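Local coordinates for protein CRISPR-associated endonuclease Cas1 (Thermotoga maritima, PDB 4XTK) that probably acts as a metal-dependent double-stranded DNA endonuclease in CRISPR adaptive immunity, working as a homodimer that joins a Cas2 dimer, at residues 43-48 with 66-71. Numbering follows the deposited sequence.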
ATOM      1  N   MET E  43     -16.187   4.930  -6.204  1.00 57.88           N
ATOM      2  CA  MET E  43     -14.855   5.380  -5.800  1.00 55.57           C
ATOM      3  C   MET E  43     -13.736   4.392  -6.118  1.00 49.14           C
ATOM      4  O   MET E  43     -12.606   4.806  -6.328  1.00 48.83           O
ATOM      5  CB  MET E  43     -14.827   5.738  -4.318  1.00 59.50           C
ATOM      6  CG  MET E  43     -15.057   4.604  -3.364  1.00 58.52           C
ATOM      7  SD  MET E  43     -14.684   5.210  -1.717  1.00 78.29           S
ATOM      8  CE  MET E  43     -12.940   5.587  -1.897  1.00 75.41           C
ATOM      9  N   ASP E  44     -14.025   3.095  -6.127  1.00 53.12           N
ATOM     10  CA  ASP E  44     -12.995   2.121  -6.482  1.00 47.16           C
ATOM     11  C   ASP E  44     -13.559   0.774  -6.930  1.00 46.14           C
ATOM     12  O   ASP E  44     -14.722   0.458  -6.678  1.00 48.88           O
ATOM     13  CB  ASP E  44     -12.044   1.905  -5.306  1.00 61.83           C
ATOM     14  CG  ASP E  44     -12.703   1.191  -4.155  1.00 77.16           C
ATOM     15  OD1 ASP E  44     -13.806   1.609  -3.747  1.00 90.37           O
ATOM     16  OD2 ASP E  44     -12.123   0.201  -3.666  1.00 82.18           O
ATOM     17  N   ILE E  45     -12.714  -0.018  -7.586  1.00 44.31           N
ATOM     18  CA  ILE E  45     -13.094  -1.348  -8.045  1.00 39.36           C
ATOM     19  C   ILE E  45     -12.197  -2.445  -7.465  1.00 36.26           C
ATOM     20  O   ILE E  45     -10.972  -2.353  -7.521  1.00 43.93           O
ATOM     21  CB  ILE E  45     -13.050  -1.432  -9.581  1.00 48.88           C
ATOM     22  CG1 ILE E  45     -13.979  -0.383 -10.198  1.00 52.85           C
ATOM     23  CG2 ILE E  45     -13.439  -2.823 -10.053  1.00 49.20           C
ATOM     24  CD1 ILE E  45     -13.743  -0.157 -11.675  1.00 54.10           C
ATOM     25  N   LYS E  46     -12.815  -3.486  -6.915  1.00 36.91           N
ATOM     26  CA  LYS E  46     -12.086  -4.642  -6.396  1.00 36.30           C
ATOM     27  C   LYS E  46     -12.319  -5.895  -7.253  1.00 42.43           C
ATOM     28  O   LYS E  46     -13.431  -6.422  -7.313  1.00 45.19           O
ATOM     29  CB  LYS E  46     -12.492  -4.923  -4.949  1.00 35.08           C
ATOM     30  CG  LYS E  46     -12.160  -3.812  -3.956  1.00 41.11           C
ATOM     31  CD  LYS E  46     -12.817  -4.115  -2.614  1.00 50.10           C
ATOM     32  CE  LYS E  46     -12.715  -2.972  -1.611  1.00 48.04           C
ATOM     33  NZ  LYS E  46     -11.508  -2.122  -1.806  1.00 51.37           N
ATOM     34  N   VAL E  47     -11.255  -6.379  -7.887  1.00 44.83           N
ATOM     35  CA  VAL E  47     -11.332  -7.496  -8.824  1.00 51.03           C
ATOM     36  C   VAL E  47     -10.881  -8.823  -8.219  1.00 51.56           C
ATOM     37  O   VAL E  47      -9.705  -9.006  -7.917  1.00 53.22           O
ATOM     38  CB  VAL E  47     -10.470  -7.220 -10.068  1.00 49.25           C
ATOM     39  CG1 VAL E  47     -10.464  -8.430 -10.992  1.00 55.71           C
ATOM     40  CG2 VAL E  47     -10.968  -5.994 -10.784  1.00 47.72           C
ATOM     41  N   PHE E  48     -11.821  -9.735  -8.002  1.00 47.37           N
ATOM     42  CA  PHE E  48     -11.477 -11.077  -7.545  1.00 48.88           C
ATOM     43  C   PHE E  48     -11.407 -12.139  -8.648  1.00 56.46           C
ATOM     44  O   PHE E  48     -10.926 -13.255  -8.423  1.00 51.22           O
ATOM     45  CB  PHE E  48     -12.472 -11.515  -6.480  1.00 54.37           C
ATOM     46  CG  PHE E  48     -12.421 -10.683  -5.241  1.00 48.75           C
ATOM     47  CD1 PHE E  48     -13.127  -9.501  -5.159  1.00 47.78           C
ATOM     48  CD2 PHE E  48     -11.657 -11.079  -4.162  1.00 49.33           C
ATOM     49  CE1 PHE E  48     -13.084  -8.737  -4.025  1.00 46.48           C
ATOM     50  CE2 PHE E  48     -11.609 -10.317  -3.021  1.00 51.16           C
ATOM     51  CZ  PHE E  48     -12.324  -9.142  -2.953  1.00 53.73           C
ATOM     52  N   ILE E  66     -10.485   6.638 -10.596  1.00 49.94           N
ATOM     53  CA  ILE E  66     -10.927   5.415  -9.937  1.00 47.36           C
ATOM     54  C   ILE E  66      -9.822   4.375  -9.889  1.00 45.56           C
ATOM     55  O   ILE E  66      -9.439   3.827 -10.925  1.00 46.55           O
ATOM     56  CB  ILE E  66     -12.133   4.790 -10.662  1.00 50.42           C
ATOM     57  CG1 ILE E  66     -13.326   5.747 -10.656  1.00 45.66           C
ATOM     58  CG2 ILE E  66     -12.482   3.444 -10.050  1.00 42.95           C
ATOM     59  CD1 ILE E  66     -14.476   5.280 -11.508  1.00 46.69           C
ATOM     60  N   PRO E  67      -9.309   4.083  -8.687  1.00 45.21           N
ATOM     61  CA  PRO E  67      -8.309   3.023  -8.591  1.00 43.46           C
ATOM     62  C   PRO E  67      -8.969   1.660  -8.655  1.00 40.74           C
ATOM     63  O   PRO E  67     -10.161   1.522  -8.363  1.00 41.06           O
ATOM     64  CB  PRO E  67      -7.658   3.270  -7.227  1.00 40.91           C
ATOM     65  CG  PRO E  67      -8.602   4.155  -6.476  1.00 40.55           C
ATOM     66  CD  PRO E  67      -9.756   4.524  -7.362  1.00 39.32           C
ATOM     67  N   ILE E  68      -8.198   0.660  -9.055  1.00 44.97           N
ATOM     68  CA  ILE E  68      -8.715  -0.695  -9.132  1.00 45.90           C
ATOM     69  C   ILE E  68      -7.790  -1.617  -8.346  1.00 47.30           C
ATOM     70  O   ILE E  68      -6.577  -1.659  -8.582  1.00 52.99           O
ATOM     71  CB  ILE E  68      -8.879  -1.156 -10.606  1.00 44.42           C
ATOM     72  CG1 ILE E  68      -9.315  -2.614 -10.689  1.00 45.51           C
ATOM     73  CG2 ILE E  68      -7.603  -0.944 -11.411  1.00 47.39           C
ATOM     74  CD1 ILE E  68      -9.716  -3.006 -12.089  1.00 45.44           C
ATOM     75  N   HIS E  69      -8.374  -2.318  -7.375  1.00 48.52           N
ATOM     76  CA  HIS E  69      -7.635  -3.236  -6.511  1.00 50.48           C
ATOM     77  C   HIS E  69      -7.743  -4.672  -7.019  1.00 49.83           C
ATOM     78  O   HIS E  69      -8.811  -5.109  -7.448  1.00 52.62           O
ATOM     79  CB  HIS E  69      -8.150  -3.168  -5.073  1.00 48.42           C
ATOM     80  CG  HIS E  69      -8.220  -1.783  -4.513  1.00 51.79           C
ATOM     81  ND1 HIS E  69      -7.097  -1.062  -4.168  1.00 54.09           N
ATOM     82  CD2 HIS E  69      -9.280  -0.994  -4.216  1.00 51.38           C
ATOM     83  CE1 HIS E  69      -7.462   0.118  -3.697  1.00 50.25           C
ATOM     84  NE2 HIS E  69      -8.780   0.183  -3.712  1.00 45.39           N
ATOM     85  N   PHE E  70      -6.638  -5.407  -6.952  1.00 41.29           N
ATOM     86  CA  PHE E  70      -6.609  -6.776  -7.450  1.00 37.36           C
ATOM     87  C   PHE E  70      -6.409  -7.793  -6.324  1.00 39.97           C
ATOM     88  O   PHE E  70      -5.574  -7.602  -5.437  1.00 38.39           O
ATOM     89  CB  PHE E  70      -5.509  -6.927  -8.510  1.00 31.38           C
ATOM     90  CG  PHE E  70      -5.753  -6.122  -9.755  1.00 40.90           C
ATOM     91  CD1 PHE E  70      -6.519  -6.638 -10.786  1.00 41.76           C
ATOM     92  CD2 PHE E  70      -5.227  -4.847  -9.890  1.00 44.01           C
ATOM     93  CE1 PHE E  70      -6.747  -5.900 -11.931  1.00 46.88           C
ATOM     94  CE2 PHE E  70      -5.454  -4.104 -11.034  1.00 45.04           C
ATOM     95  CZ  PHE E  70      -6.215  -4.628 -12.053  1.00 50.18           C
ATOM     96  N   PHE E  71      -7.186  -8.873  -6.371  1.00 49.30           N
ATOM     97  CA  PHE E  71      -7.085  -9.959  -5.396  1.00 48.88           C
ATOM     98  C   PHE E  71      -6.994 -11.312  -6.106  1.00 51.62           C
ATOM     99  O   PHE E  71      -7.544 -11.490  -7.190  1.00 58.14           O
ATOM    100  CB  PHE E  71      -8.283  -9.942  -4.443  1.00 49.56           C
ATOM    101  CG  PHE E  71      -8.446  -8.650  -3.696  1.00 49.37           C
ATOM    102  CD1 PHE E  71      -9.112  -7.580  -4.274  1.00 43.14           C
ATOM    103  CD2 PHE E  71      -7.939  -8.505  -2.415  1.00 43.80           C
ATOM    104  CE1 PHE E  71      -9.259  -6.389  -3.591  1.00 37.96           C
ATOM    105  CE2 PHE E  71      -8.084  -7.319  -1.726  1.00 35.87           C
ATOM    106  CZ  PHE E  71      -8.747  -6.260  -2.314  1.00 39.69           C
TER
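Ile45 to Val47 pair in parallel with Ile68 to Phe70 as the two inner strands of a four-stranded sheet in the N-terminal beta domain of Cas1. Helix 55-63 lies in the connection between them, and its Leu61 packs on Ile45 and Ile68. Four backbone hydrogen bonds alternate along the pair: Ile45 N to Pro67 O, His69 N to Ile45 O (2.6 Å), Val47 N to His69 O (2.8 Å) and Phe71 N to Val47 O. Ile45, Val47, Ile68 and Phe70 share the apolar face, where Val47 CG2 meets Ile68 CD1 at 3.5 Å. At the C-terminal end of both segments Phe48 and Phe71 form an offset stack, centroids 4.6 Å apart and planes at 11°. Phe48 CZ lies over the Phe71 ring face, towards its rim. Phe14 stacks on Phe48 as well. Lys46 and His69 project from the opposite face, and Lys46 CB lies against Phe71 CE1. Lys46 bends at its last torsion (chi4 -29°), and Lys46 NZ forms a salt bridge with Asp44 OD2 at 3.0 Å. Asp44 OD2 also lies in plane at the edge of the His69 ring, 3.1 Å from His69 CD2. His69 ND1 is hydrogen-bonded to Thr80 OG1, and Asp44 OD1 to Ser10 OG. Both Asp44 oxygens thus have partners in a buried setting, and Lys46 would probably favour the charged carboxylate.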